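Local coordinates for protein interleukin 22 (Danio rerio, PDB 4O6K) that is probably a secreted helical cytokine of the IL-10 family that signals in immune defence by binding cell-surface receptors, as its human counterpart does, at residues 56-61 against 128-133; 49-54 against 134-139; 109-114 against 120-125; 20-25 against 70-75. One frame throughout, in Å; residues are numbered along the deposited sequence.

Helix 10-24, the first of the chain, ends at interaction 4, where its last turn meets residues 70-75 after helix 47-62 has intervened. That helix carries the first segments of interactions 2 and 1, whose loops close only near the C terminus, on helix 130-140. Interaction 1 is nested inside the loop of interaction 2, and interaction 3, a short-range closure between helices 102-117 and 119-128, lies inside both. Interaction 4 crosses interactions 1 and 2 and closes before interaction 3 opens. Interactions 1 and 2 touch through L133 and N51; interactions 3 and 4 meet at N124 and Y73, and G128 with T20 joins interactions 1 and 4.

Interaction 1. Residues 56-61 against 128-133; sequences KYYVNH and GETNTL
Y58 reaches from helix 47-62 to the start of helix 130-140 and carries the whole apolar contact with L133. The methyl CD2 of L133 lies over one face of the ring, 3.9 Å from its centroid and 24° off the normal, a CH-pi contact. It is displaced toward the rim on the CD1 side, where CD2 of L133 is 3.6 Å from CD1 of Y58. L133 has CG anti to its backbone N (chi1 179°), which sends the branch out toward the ring.

T130 and E129 meet the tyrosine at its edge and its hydroxyl. At the ring edge, OG1 of T130 approaches CE2 of Y58 to 3.2 Å; its hydrogen bond, however, goes to the carbonyl of I127. The phenol OH of Y58 touches CB of E129 at 3.5 Å and is hydrogen-bonded to the carbonyl of A126, while the carboxylate of E129 turns to the backbone N-H groups of L33 and L34. F107 meets the Y58 ring with its plane nearly parallel.

A leucine in place of Y58 would probably leave the A126 carbonyl without its phenolic partner and open a gap beside T130.

In this buried centre of the helical bundle, then, one tyrosine serves two chemistries: its ring packs against aliphatic and aromatic groups, and its hydroxyl bonds the A126 carbonyl in the last turn of helix 119-128.

Interaction 2. Residues 49-54 against 134-139; sequences CINARI and YHYLFE
N51 faces helix 130-140 from the early turns of helix 47-62 and meets two residues there with different parts of its side chain. Two residues before it, the side chain of C49 sets off away from helix 130-140 and is disulfide-bonded to C94. At N51 itself, CB rests against the methyl CD2 of L137 at 3.7 Å. The amide end lies beside Y136: OD1 of N51 comes to the ring edge, 3.6 Å from CD2 of Y136, and CG of N51 is 3.8 Å from CB of the same tyrosine. Amide and ring planes are turned 51° apart, so the two flat groups do not stack. CG of N51 stands anti to the carbonyl carbon (chi1 -75°), beside the backbone N, and the amide nitrogen ND2 reaches back to the carbonyl of S47 one turn earlier, a bond that limits rotation of the amide.

The two helices run antiparallel at 148° between the short segments, their axes 9.3 Å apart, consistent with the antiparallel helix packing of an IL-10-type cytokine bundle. The closest CA pair is N51 and L137, 6.4 Å apart.

At A52 the partner is L137 again. The methyl CD2 of L137 touches the backbone N of A52 at 3.7 Å and comes more loosely to its CB, and L90 of helix 76-93 packs against both residues. The phenol of Y136 leads away from helix 47-62, its OH hydrogen-bonded to R32 and its ring meeting F37.

Interaction 3. Residues 109-114 against 120-125; sequences RNYHAS and AAARNK
S114 and A122 make the closest backbone approach here, their CA atoms 5.5 Å apart, and the small side chains permit it. OG of S114 lies against CB of A122 at 3.4 Å, a van der Waals contact between a hydroxyl and a methyl. The serine hydroxyl reaches across because OG is anti to the backbone N (chi1 -180°).

Y111, one turn earlier, supplies the aromatic part. The carbonyl O of A122 sits at the edge of its ring, near the plane, 3.5 Å from CE1 of Y111, and CE1 lies more loosely near the A122 methyl. Helices 102-117 and 119-128 follow each other with a tight turn between, forming an antiparallel helical hairpin whose segment axes come within 9.2 Å at an angle of 142°.

The aliphatic base of R123 completes the contact: its CG lies 3.3 Å from OH of Y111. Ring and guanidinium planes are 69° apart, and the charged end is carried off by a bend further along the chain to the carbonyl of V62, which NH2 of R123 hydrogen-bonds. The loop residue L33 packs against both Y111 and S114, while Y57 and V62 of helix 47-62 also touch Y111.

Interaction 4. Residues 20-25 against 70-75; sequences TDTARN and DMKYPM
T22 and A23 both meet Y73, where the last turn of helix 10-24 faces the segment that leaves helix 69-72. The methyl CG2 of T22 reaches the tyrosine ring obliquely, 3.4 Å from CE1 of Y73, and its CB lies close to the same carbon. Further out along the ring, OH of Y73 touches A23, 3.4 Å from CB of that residue; the backbone N of A23 stands at the ring edge.

K72 adds an aliphatic flank. Its CE comes to 3.9 Å from CG2 of T22, and its CG lies over one face of the Y73 ring, offset toward the rim. The lysine amine forms a salt bridge with E26, just beyond helix 10-24.

A water bridges the two segments: it donates to O of K72 at 2.6 Å and is hydrogen-bonded at 2.7 Å to OG1 of T22.

Y73 is the first residue past its helix to leave helical geometry, and CG beside the backbone N (chi1 -56°) turns its ring to T22 and A23. Its OH is hydrogen-bonded to OD1 of N124, and M19 packs against the tyrosine. A valine at Y73 would probably leave N124 without this partner and open a gap beside the T22 methyl, with K72 still against it.

The methyls seat the ring while N124 holds its hydroxyl, fixing the residue after helix 69-72 to both helix 10-24 and helix 119-128.

Interaction 1. Residues 56-61 against 128-133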
loop_
_atom_site.group_PDB
_atom_site.type_symbol
_atom_site.label_atom_id
_atom_site.label_comp_id
_atom_site.label_asym_id
_atom_site.label_seq_id
_atom_site.Cartn_x
_atom_site.Cartn_y
_atom_site.Cartn_z
ATOM N N LYS A 56 5.990 0.909 -2.580
ATOM C CA LYS A 56 7.417 0.901 -2.270
ATOM C C LYS A 56 7.690 1.528 -0.914
ATOM O O LYS A 56 8.434 0.981 -0.097
ATOM C CB LYS A 56 8.195 1.673 -3.337
ATOM C CG LYS A 56 9.694 1.751 -3.100
ATOM C CD LYS A 56 10.389 2.299 -4.338
ATOM C CE LYS A 56 11.892 2.389 -4.136
ATOM N NZ LYS A 56 12.448 1.058 -3.764
ATOM N N TYR A 57 7.070 2.680 -0.684
ATOM C CA TYR A 57 7.198 3.398 0.575
ATOM C C TYR A 57 6.616 2.587 1.728
ATOM O O TYR A 57 7.155 2.592 2.835
ATOM C CB TYR A 57 6.517 4.763 0.484
ATOM C CG TYR A 57 6.958 5.733 1.555
ATOM C CD1 TYR A 57 8.090 6.519 1.381
ATOM C CD2 TYR A 57 6.246 5.863 2.740
ATOM C CE1 TYR A 57 8.502 7.408 2.355
ATOM C CE2 TYR A 57 6.650 6.750 3.721
ATOM C CZ TYR A 57 7.778 7.521 3.524
ATOM O OH TYR A 57 8.187 8.405 4.496
ATOM N N TYR A 58 5.509 1.900 1.457
ATOM C CA TYR A 58 4.872 1.025 2.437
ATOM C C TYR A 58 5.808 -0.083 2.905
ATOM O O TYR A 58 5.913 -0.356 4.101
ATOM C CB TYR A 58 3.597 0.410 1.854
ATOM C CG TYR A 58 2.315 1.012 2.380
ATOM C CD1 TYR A 58 1.856 2.238 1.915
ATOM C CD2 TYR A 58 1.560 0.352 3.340
ATOM C CE1 TYR A 58 0.681 2.788 2.393
ATOM C CE2 TYR A 58 0.386 0.894 3.824
ATOM C CZ TYR A 58 -0.049 2.112 3.349
ATOM O OH TYR A 58 -1.218 2.654 3.830
ATOM N N VAL A 59 6.480 -0.721 1.953
ATOM C CA VAL A 59 7.387 -1.822 2.256
ATOM C C VAL A 59 8.562 -1.343 3.105
ATOM O O VAL A 59 8.984 -2.022 4.040
ATOM C CB VAL A 59 7.915 -2.478 0.962
ATOM C CG1 VAL A 59 9.006 -3.492 1.275
ATOM C CG2 VAL A 59 6.775 -3.138 0.201
ATOM N N ASN A 60 9.073 -0.159 2.782
ATOM C CA ASN A 60 10.218 0.402 3.491
ATOM C C ASN A 60 9.883 0.985 4.864
ATOM O O ASN A 60 10.687 0.888 5.790
ATOM C CB ASN A 60 10.887 1.478 2.631
ATOM C CG ASN A 60 11.644 0.896 1.454
ATOM O OD1 ASN A 60 12.160 -0.219 1.524
ATOM N ND2 ASN A 60 11.712 1.649 0.363
ATOM N N HIS A 61 8.704 1.585 5.002
ATOM C CA HIS A 61 8.389 2.337 6.215
ATOM C C HIS A 61 7.253 1.752 7.047
ATOM O O HIS A 61 7.407 1.529 8.248
ATOM C CB HIS A 61 8.035 3.784 5.860
ATOM C CG HIS A 61 9.198 4.595 5.380
ATOM N ND1 HIS A 61 9.672 4.527 4.087
ATOM C CD2 HIS A 61 9.975 5.503 6.019
ATOM C CE1 HIS A 61 10.694 5.353 3.952
ATOM N NE2 HIS A 61 10.898 5.957 5.108
ATOM N N GLY A 128 -3.614 -0.244 8.397
ATOM C CA GLY A 128 -5.020 -0.513 8.161
ATOM C C GLY A 128 -5.470 -0.114 6.769
ATOM O O GLY A 128 -6.500 -0.581 6.281
ATOM N N GLU A 129 -4.699 0.756 6.126
ATOM C CA GLU A 129 -5.035 1.235 4.791
ATOM C C GLU A 129 -4.367 0.419 3.686
ATOM O O GLU A 129 -4.606 0.661 2.506
ATOM C CB GLU A 129 -4.644 2.709 4.652
ATOM C CG GLU A 129 -5.369 3.635 5.616
ATOM C CD GLU A 129 -5.059 5.098 5.363
ATOM O OE1 GLU A 129 -4.694 5.440 4.221
ATOM O OE2 GLU A 129 -5.182 5.907 6.306
ATOM N N THR A 130 -3.545 -0.553 4.071
ATOM C CA THR A 130 -2.817 -1.369 3.101
ATOM C C THR A 130 -3.761 -2.136 2.178
ATOM O O THR A 130 -3.504 -2.267 0.981
ATOM C CB THR A 130 -1.876 -2.373 3.794
ATOM O OG1 THR A 130 -1.152 -1.713 4.840
ATOM C CG2 THR A 130 -0.893 -2.958 2.795
ATOM N N ASN A 131 -4.851 -2.638 2.749
ATOM C CA ASN A 131 -5.866 -3.362 1.992
ATOM C C ASN A 131 -6.431 -2.496 0.869
ATOM O O ASN A 131 -6.652 -2.973 -0.244
ATOM C CB ASN A 131 -6.987 -3.828 2.926
ATOM C CG ASN A 131 -7.901 -4.862 2.288
ATOM O OD1 ASN A 131 -8.822 -5.365 2.930
ATOM N ND2 ASN A 131 -7.634 -5.204 1.032
ATOM N N THR A 132 -6.666 -1.223 1.173
ATOM C CA THR A 132 -7.181 -0.266 0.197
ATOM C C THR A 132 -6.175 -0.011 -0.930
ATOM O O THR A 132 -6.549 0.100 -2.099
ATOM C CB THR A 132 -7.544 1.074 0.872
ATOM O OG1 THR A 132 -8.570 0.855 1.849
ATOM C CG2 THR A 132 -8.038 2.087 -0.155
ATOM N N LEU A 133 -4.899 0.079 -0.569
ATOM C CA LEU A 133 -3.829 0.263 -1.547
ATOM C C LEU A 133 -3.770 -0.923 -2.506
ATOM O O LEU A 133 -3.569 -0.755 -3.708
ATOM C CB LEU A 133 -2.484 0.448 -0.841
ATOM C CG LEU A 133 -1.239 0.638 -1.712
ATOM C CD1 LEU A 133 -1.412 1.812 -2.670
ATOM C CD2 LEU A 133 -0.012 0.832 -0.838
#

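Interaction 2. Residues 49-54 against 134-139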
loop_
_atom_site.group_PDB
_atom_site.type_symbol
_atom_site.label_atom_id
_atom_site.label_comp_id
_atom_site.label_asym_id
_atom_site.label_seq_id
_atom_site.Cartn_x
_atom_site.Cartn_y
_atom_site.Cartn_z
ATOM N N CYS A 49 1.409 2.707 -11.599
ATOM C CA CYS A 49 2.779 3.011 -11.204
ATOM C C CYS A 49 2.836 4.037 -10.074
ATOM O O CYS A 49 3.771 4.031 -9.275
ATOM C CB CYS A 49 3.583 3.500 -12.409
ATOM S SG CYS A 49 3.891 2.229 -13.657
ATOM N N ILE A 50 1.844 4.922 -10.014
ATOM C CA ILE A 50 1.749 5.875 -8.912
ATOM C C ILE A 50 1.542 5.143 -7.591
ATOM O O ILE A 50 2.245 5.395 -6.612
ATOM C CB ILE A 50 0.603 6.885 -9.118
ATOM C CG1 ILE A 50 0.958 7.884 -10.221
ATOM C CG2 ILE A 50 0.321 7.638 -7.830
ATOM C CD1 ILE A 50 -0.208 8.735 -10.673
ATOM N N ASN A 51 0.583 4.223 -7.573
ATOM C CA ASN A 51 0.305 3.443 -6.376
ATOM C C ASN A 51 1.429 2.460 -6.073
ATOM O O ASN A 51 1.671 2.116 -4.917
ATOM C CB ASN A 51 -1.024 2.697 -6.519
ATOM C CG ASN A 51 -2.224 3.608 -6.358
ATOM O OD1 ASN A 51 -2.487 4.121 -5.270
ATOM N ND2 ASN A 51 -2.963 3.813 -7.442
ATOM N N ALA A 52 2.116 2.010 -7.120
ATOM C CA ALA A 52 3.254 1.113 -6.963
ATOM C C ALA A 52 4.402 1.803 -6.239
ATOM O O ALA A 52 5.175 1.165 -5.524
ATOM C CB ALA A 52 3.717 0.602 -8.318
ATOM N N ARG A 53 4.508 3.113 -6.429
ATOM C CA ARG A 53 5.561 3.885 -5.791
ATOM C C ARG A 53 5.215 4.073 -4.318
ATOM O O ARG A 53 6.094 4.085 -3.454
ATOM C CB ARG A 53 5.737 5.237 -6.483
ATOM C CG ARG A 53 7.105 5.843 -6.265
ATOM C CD ARG A 53 8.114 4.954 -6.980
ATOM N NE ARG A 53 9.495 5.159 -6.565
ATOM C CZ ARG A 53 10.539 4.935 -7.358
ATOM N NH1 ARG A 53 10.346 4.498 -8.595
ATOM N NH2 ARG A 53 11.773 5.138 -6.915
ATOM N N ILE A 54 3.923 4.234 -4.048
ATOM C CA ILE A 54 3.414 4.302 -2.683
ATOM C C ILE A 54 3.605 2.958 -1.982
ATOM O O ILE A 54 3.928 2.902 -0.793
ATOM C CB ILE A 54 1.921 4.699 -2.662
ATOM C CG1 ILE A 54 1.741 6.121 -3.198
ATOM C CG2 ILE A 54 1.347 4.589 -1.258
ATOM C CD1 ILE A 54 0.291 6.556 -3.308
ATOM N N TYR A 134 -3.944 -2.121 -1.955
ATOM C CA TYR A 134 -3.954 -3.356 -2.732
ATOM C C TYR A 134 -5.089 -3.342 -3.749
ATOM O O TYR A 134 -4.938 -3.806 -4.879
ATOM C CB TYR A 134 -4.102 -4.558 -1.799
ATOM C CG TYR A 134 -3.412 -5.816 -2.268
ATOM C CD1 TYR A 134 -2.030 -5.872 -2.382
ATOM C CD2 TYR A 134 -4.141 -6.962 -2.563
ATOM C CE1 TYR A 134 -1.395 -7.025 -2.797
ATOM C CE2 TYR A 134 -3.513 -8.121 -2.975
ATOM C CZ TYR A 134 -2.139 -8.145 -3.090
ATOM O OH TYR A 134 -1.503 -9.294 -3.502
ATOM N N HIS A 135 -6.225 -2.798 -3.325
ATOM C CA HIS A 135 -7.391 -2.633 -4.182
ATOM C C HIS A 135 -7.113 -1.670 -5.334
ATOM O O HIS A 135 -7.525 -1.912 -6.470
ATOM C CB HIS A 135 -8.574 -2.142 -3.341
ATOM C CG HIS A 135 -9.569 -1.325 -4.102
ATOM N ND1 HIS A 135 -10.210 -1.784 -5.233
ATOM C CD2 HIS A 135 -10.038 -0.072 -3.888
ATOM C CE1 HIS A 135 -11.026 -0.850 -5.684
ATOM N NE2 HIS A 135 -10.941 0.200 -4.886
ATOM N N TYR A 136 -6.415 -0.579 -5.034
ATOM C CA TYR A 136 -6.017 0.389 -6.052
ATOM C C TYR A 136 -5.123 -0.264 -7.100
ATOM O O TYR A 136 -5.314 -0.079 -8.303
ATOM C CB TYR A 136 -5.301 1.580 -5.414
ATOM C CG TYR A 136 -6.205 2.472 -4.593
ATOM C CD1 TYR A 136 -7.584 2.293 -4.597
ATOM C CD2 TYR A 136 -5.681 3.495 -3.815
ATOM C CE1 TYR A 136 -8.413 3.106 -3.849
ATOM C CE2 TYR A 136 -6.502 4.314 -3.064
ATOM C CZ TYR A 136 -7.866 4.115 -3.085
ATOM O OH TYR A 136 -8.686 4.927 -2.338
ATOM N N LEU A 137 -4.142 -1.025 -6.626
ATOM C CA LEU A 137 -3.236 -1.764 -7.496
ATOM C C LEU A 137 -3.991 -2.786 -8.336
ATOM O O LEU A 137 -3.771 -2.892 -9.540
ATOM C CB LEU A 137 -2.153 -2.456 -6.669
ATOM C CG LEU A 137 -1.181 -1.510 -5.963
ATOM C CD1 LEU A 137 -0.381 -2.249 -4.906
ATOM C CD2 LEU A 137 -0.259 -0.854 -6.977
ATOM N N PHE A 138 -4.875 -3.539 -7.690
ATOM C CA PHE A 138 -5.673 -4.557 -8.369
ATOM C C PHE A 138 -6.410 -3.988 -9.579
ATOM O O PHE A 138 -6.380 -4.570 -10.660
ATOM C CB PHE A 138 -6.677 -5.181 -7.392
ATOM C CG PHE A 138 -7.432 -6.358 -7.953
ATOM C CD1 PHE A 138 -8.581 -6.172 -8.708
ATOM C CD2 PHE A 138 -6.997 -7.652 -7.718
ATOM C CE1 PHE A 138 -9.278 -7.250 -9.217
ATOM C CE2 PHE A 138 -7.690 -8.733 -8.226
ATOM C CZ PHE A 138 -8.831 -8.532 -8.976
ATOM N N GLU A 139 -7.066 -2.848 -9.395
ATOM C CA GLU A 139 -7.880 -2.265 -10.455
ATOM C C GLU A 139 -7.059 -1.508 -11.500
ATOM O O GLU A 139 -7.317 -1.623 -12.697
ATOM C CB GLU A 139 -8.945 -1.345 -9.855
ATOM C CG GLU A 139 -9.898 -2.075 -8.925
ATOM C CD GLU A 139 -11.263 -1.426 -8.846
ATOM O OE1 GLU A 139 -11.440 -0.330 -9.418
ATOM O OE2 GLU A 139 -12.164 -2.020 -8.218
#

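Interaction 3. Residues 109-114 against 120-125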
loop_
_atom_site.group_PDB
_atom_site.type_symbol
_atom_site.label_atom_id
_atom_site.label_comp_id
_atom_site.label_asym_id
_atom_site.label_seq_id
_atom_site.Cartn_x
_atom_site.Cartn_y
_atom_site.Cartn_z
ATOM N N ARG A 109 3.953 13.116 2.901
ATOM C CA ARG A 109 3.688 14.316 3.661
ATOM C C ARG A 109 2.723 14.085 4.787
ATOM O O ARG A 109 3.010 14.408 5.883
ATOM C CB ARG A 109 3.178 15.434 2.754
ATOM C CG ARG A 109 2.826 16.725 3.458
ATOM C CD ARG A 109 2.723 17.876 2.495
ATOM N NE ARG A 109 1.575 17.767 1.643
ATOM C CZ ARG A 109 1.629 17.469 0.377
ATOM N NH1 ARG A 109 2.769 17.230 -0.176
ATOM N NH2 ARG A 109 0.548 17.390 -0.313
ATOM N N ASN A 110 1.581 13.514 4.512
ATOM C CA ASN A 110 0.544 13.211 5.494
ATOM C C ASN A 110 0.977 12.153 6.506
ATOM O O ASN A 110 0.597 12.211 7.676
ATOM C CB ASN A 110 -0.748 12.793 4.790
ATOM C CG ASN A 110 -1.396 13.946 4.046
ATOM O OD1 ASN A 110 -1.062 15.110 4.273
ATOM N ND2 ASN A 110 -2.328 13.632 3.156
ATOM N N TYR A 111 1.767 11.185 6.052
ATOM C CA TYR A 111 2.233 10.115 6.925
ATOM C C TYR A 111 3.238 10.690 7.912
ATOM O O TYR A 111 3.203 10.379 9.103
ATOM C CB TYR A 111 2.860 8.976 6.116
ATOM C CG TYR A 111 3.354 7.817 6.953
ATOM C CD1 TYR A 111 2.466 6.995 7.635
ATOM C CD2 TYR A 111 4.712 7.538 7.054
ATOM C CE1 TYR A 111 2.914 5.932 8.397
ATOM C CE2 TYR A 111 5.169 6.478 7.815
ATOM C CZ TYR A 111 4.267 5.679 8.484
ATOM O OH TYR A 111 4.719 4.624 9.241
ATOM N N HIS A 112 4.136 11.527 7.404
ATOM C CA HIS A 112 5.108 12.210 8.247
ATOM C C HIS A 112 4.418 13.134 9.244
ATOM O O HIS A 112 4.794 13.187 10.414
ATOM C CB HIS A 112 6.095 13.007 7.395
ATOM C CG HIS A 112 7.181 13.658 8.191
ATOM N ND1 HIS A 112 7.170 15.002 8.503
ATOM C CD2 HIS A 112 8.302 13.151 8.755
ATOM C CE1 HIS A 112 8.243 15.294 9.215
ATOM N NE2 HIS A 112 8.946 14.188 9.384
ATOM N N ALA A 113 3.410 13.863 8.769
ATOM C CA ALA A 113 2.633 14.759 9.621
ATOM C C ALA A 113 1.964 13.993 10.757
ATOM O O ALA A 113 1.819 14.506 11.866
ATOM C CB ALA A 113 1.591 15.502 8.797
ATOM N N SER A 114 1.558 12.760 10.470
ATOM C CA SER A 114 0.888 11.923 11.456
ATOM C C SER A 114 1.912 11.280 12.384
ATOM O O SER A 114 1.652 11.079 13.571
ATOM C CB SER A 114 0.045 10.849 10.767
ATOM O OG SER A 114 -0.619 10.035 11.717
ATOM N N ALA A 120 3.457 5.262 16.488
ATOM C CA ALA A 120 2.771 3.978 16.579
ATOM C C ALA A 120 1.355 4.061 16.019
ATOM O O ALA A 120 0.884 3.135 15.359
ATOM C CB ALA A 120 2.742 3.498 18.021
ATOM N N ALA A 121 0.680 5.175 16.285
ATOM C CA ALA A 121 -0.674 5.383 15.784
ATOM C C ALA A 121 -0.661 5.635 14.280
ATOM O O ALA A 121 -1.585 5.245 13.567
ATOM C CB ALA A 121 -1.339 6.540 16.512
ATOM N N ALA A 122 0.395 6.289 13.806
ATOM C CA ALA A 122 0.553 6.559 12.383
ATOM C C ALA A 122 0.823 5.272 11.613
ATOM O O ALA A 122 0.280 5.061 10.528
ATOM C CB ALA A 122 1.676 7.559 12.154
ATOM N N ARG A 123 1.670 4.417 12.179
ATOM C CA ARG A 123 1.979 3.129 11.571
ATOM C C ARG A 123 0.731 2.254 11.501
ATOM O O ARG A 123 0.421 1.691 10.453
ATOM C CB ARG A 123 3.085 2.417 12.353
ATOM C CG ARG A 123 4.483 2.945 12.061
ATOM C CD ARG A 123 5.562 1.946 12.451
ATOM N NE ARG A 123 5.423 0.672 11.749
ATOM C CZ ARG A 123 6.265 -0.348 11.884
ATOM N NH1 ARG A 123 7.310 -0.245 12.694
ATOM N NH2 ARG A 123 6.065 -1.470 11.206
ATOM N N ASN A 124 0.015 2.157 12.617
ATOM C CA ASN A 124 -1.213 1.370 12.681
ATOM C C ASN A 124 -2.269 1.853 11.693
ATOM O O ASN A 124 -2.978 1.050 11.086
ATOM C CB ASN A 124 -1.789 1.396 14.099
ATOM C CG ASN A 124 -1.041 0.482 15.049
ATOM O OD1 ASN A 124 -0.433 -0.504 14.632
ATOM N ND2 ASN A 124 -1.083 0.805 16.336
ATOM N N LYS A 125 -2.367 3.170 11.539
ATOM C CA LYS A 125 -3.342 3.764 10.631
ATOM C C LYS A 125 -3.035 3.416 9.177
ATOM O O LYS A 125 -3.918 2.986 8.436
ATOM C CB LYS A 125 -3.385 5.282 10.813
ATOM C CG LYS A 125 -4.495 5.962 10.032
ATOM C CD LYS A 125 -4.558 7.448 10.340
ATOM C CE LYS A 125 -5.783 8.084 9.708
ATOM N NZ LYS A 125 -7.033 7.386 10.114
#

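Interaction 4. Residues 20-25 against 70-75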
loop_
_atom_site.group_PDB
_atom_site.type_symbol
_atom_site.label_atom_id
_atom_site.label_comp_id
_atom_site.label_asym_id
_atom_site.label_seq_id
_atom_site.Cartn_x
_atom_site.Cartn_y
_atom_site.Cartn_z
ATOM N N THR A 20 -6.006 -5.160 8.716
ATOM C CA THR A 20 -6.939 -4.074 8.863
ATOM C C THR A 20 -7.795 -4.180 10.104
ATOM O O THR A 20 -7.886 -3.265 10.839
ATOM C CB THR A 20 -7.827 -3.904 7.607
ATOM O OG1 THR A 20 -7.012 -3.574 6.498
ATOM C CG2 THR A 20 -8.798 -2.837 7.795
ATOM N N ASP A 21 -8.351 -5.347 10.327
ATOM C CA ASP A 21 -9.210 -5.612 11.476
ATOM C C ASP A 21 -8.457 -5.389 12.785
ATOM O O ASP A 21 -9.001 -4.831 13.738
ATOM C CB ASP A 21 -9.758 -7.040 11.425
ATOM C CG ASP A 21 -10.870 -7.271 12.430
ATOM O OD1 ASP A 21 -11.613 -6.312 12.724
ATOM O OD2 ASP A 21 -10.998 -8.409 12.929
ATOM N N THR A 22 -7.206 -5.779 12.828
ATOM C CA THR A 22 -6.348 -5.632 13.991
ATOM C C THR A 22 -6.020 -4.163 14.239
ATOM O O THR A 22 -6.259 -3.666 15.251
ATOM C CB THR A 22 -5.032 -6.465 13.835
ATOM O OG1 THR A 22 -5.321 -7.831 13.809
ATOM C CG2 THR A 22 -4.100 -6.223 14.915
ATOM N N ALA A 23 -5.468 -3.494 13.249
ATOM C CA ALA A 23 -5.133 -2.110 13.315
ATOM C C ALA A 23 -6.317 -1.289 13.746
ATOM O O ALA A 23 -6.151 -0.383 14.482
ATOM C CB ALA A 23 -4.637 -1.627 11.979
ATOM N N ARG A 24 -7.507 -1.598 13.270
ATOM C CA ARG A 24 -8.644 -0.748 13.507
ATOM C C ARG A 24 -9.388 -1.054 14.818
ATOM O O ARG A 24 -10.194 -0.280 15.280
ATOM C CB ARG A 24 -9.550 -0.701 12.286
ATOM C CG ARG A 24 -10.742 -1.582 12.378
ATOM C CD ARG A 24 -11.704 -1.379 11.237
ATOM N NE ARG A 24 -12.868 -2.195 11.475
ATOM C CZ ARG A 24 -13.948 -1.809 12.130
ATOM N NH1 ARG A 24 -14.064 -0.592 12.668
ATOM N NH2 ARG A 24 -14.919 -2.657 12.261
ATOM N N ASN A 25 -9.084 -2.195 15.393
ATOM C CA ASN A 25 -9.475 -2.495 16.747
ATOM C C ASN A 25 -8.524 -1.866 17.764
ATOM O O ASN A 25 -8.298 -2.445 18.786
ATOM C CB ASN A 25 -9.519 -4.004 16.946
ATOM C CG ASN A 25 -10.350 -4.412 18.123
ATOM O OD1 ASN A 25 -11.493 -4.045 18.225
ATOM N ND2 ASN A 25 -9.778 -5.189 19.003
ATOM N N ASP A 70 5.638 -7.462 14.849
ATOM C CA ASP A 70 5.543 -8.881 14.521
ATOM C C ASP A 70 4.603 -9.591 15.488
ATOM O O ASP A 70 3.872 -10.506 15.107
ATOM C CB ASP A 70 6.924 -9.536 14.539
ATOM C CG ASP A 70 7.711 -9.262 13.273
ATOM O OD1 ASP A 70 7.093 -8.856 12.265
ATOM O OD2 ASP A 70 8.945 -9.454 13.285
ATOM N N MET A 71 4.632 -9.158 16.745
ATOM C CA MET A 71 3.760 -9.705 17.776
ATOM C C MET A 71 2.307 -9.341 17.491
ATOM O O MET A 71 1.431 -10.204 17.481
ATOM C CB MET A 71 4.168 -9.185 19.158
ATOM C CG MET A 71 5.374 -9.879 19.772
ATOM S SD MET A 71 5.852 -9.136 21.346
ATOM C CE MET A 71 4.304 -9.210 22.244
ATOM N N LYS A 72 2.062 -8.054 17.262
ATOM C CA LYS A 72 0.718 -7.565 16.974
ATOM C C LYS A 72 0.186 -8.017 15.618
ATOM O O LYS A 72 -1.012 -8.260 15.459
ATOM C CB LYS A 72 0.677 -6.040 17.039
ATOM C CG LYS A 72 -0.726 -5.498 16.890
ATOM C CD LYS A 72 -0.802 -4.000 17.037
ATOM C CE LYS A 72 -2.251 -3.584 17.081
ATOM N NZ LYS A 72 -2.967 -4.314 18.163
ATOM N N TYR A 73 1.079 -8.141 14.644
ATOM C CA TYR A 73 0.683 -8.537 13.301
ATOM C C TYR A 73 1.513 -9.732 12.863
ATOM O O TYR A 73 2.515 -9.569 12.174
ATOM C CB TYR A 73 0.871 -7.388 12.307
ATOM C CG TYR A 73 0.154 -6.103 12.662
ATOM C CD1 TYR A 73 -1.206 -5.946 12.425
ATOM C CD2 TYR A 73 0.851 -5.035 13.214
ATOM C CE1 TYR A 73 -1.853 -4.764 12.744
ATOM C CE2 TYR A 73 0.214 -3.854 13.534
ATOM C CZ TYR A 73 -1.137 -3.722 13.298
ATOM O OH TYR A 73 -1.770 -2.543 13.617
ATOM N N PRO A 74 1.104 -10.942 13.272
ATOM C CA PRO A 74 1.857 -12.154 12.935
ATOM C C PRO A 74 2.027 -12.351 11.430
ATOM O O PRO A 74 2.952 -13.041 11.004
ATOM C CB PRO A 74 0.996 -13.274 13.530
ATOM C CG PRO A 74 0.247 -12.619 14.639
ATOM C CD PRO A 74 -0.052 -11.236 14.137
ATOM N N MET A 75 1.143 -11.748 10.641
ATOM C CA MET A 75 1.175 -11.907 9.193
ATOM C C MET A 75 1.997 -10.839 8.463
ATOM O O MET A 75 2.254 -10.974 7.267
ATOM C CB MET A 75 -0.252 -11.904 8.639
ATOM C CG MET A 75 -0.940 -10.554 8.726
ATOM S SD MET A 75 -1.305 -10.025 10.412
ATOM C CE MET A 75 -2.609 -11.170 10.849
HETATM O O HOH W 1 -2.958 -9.152 13.934
#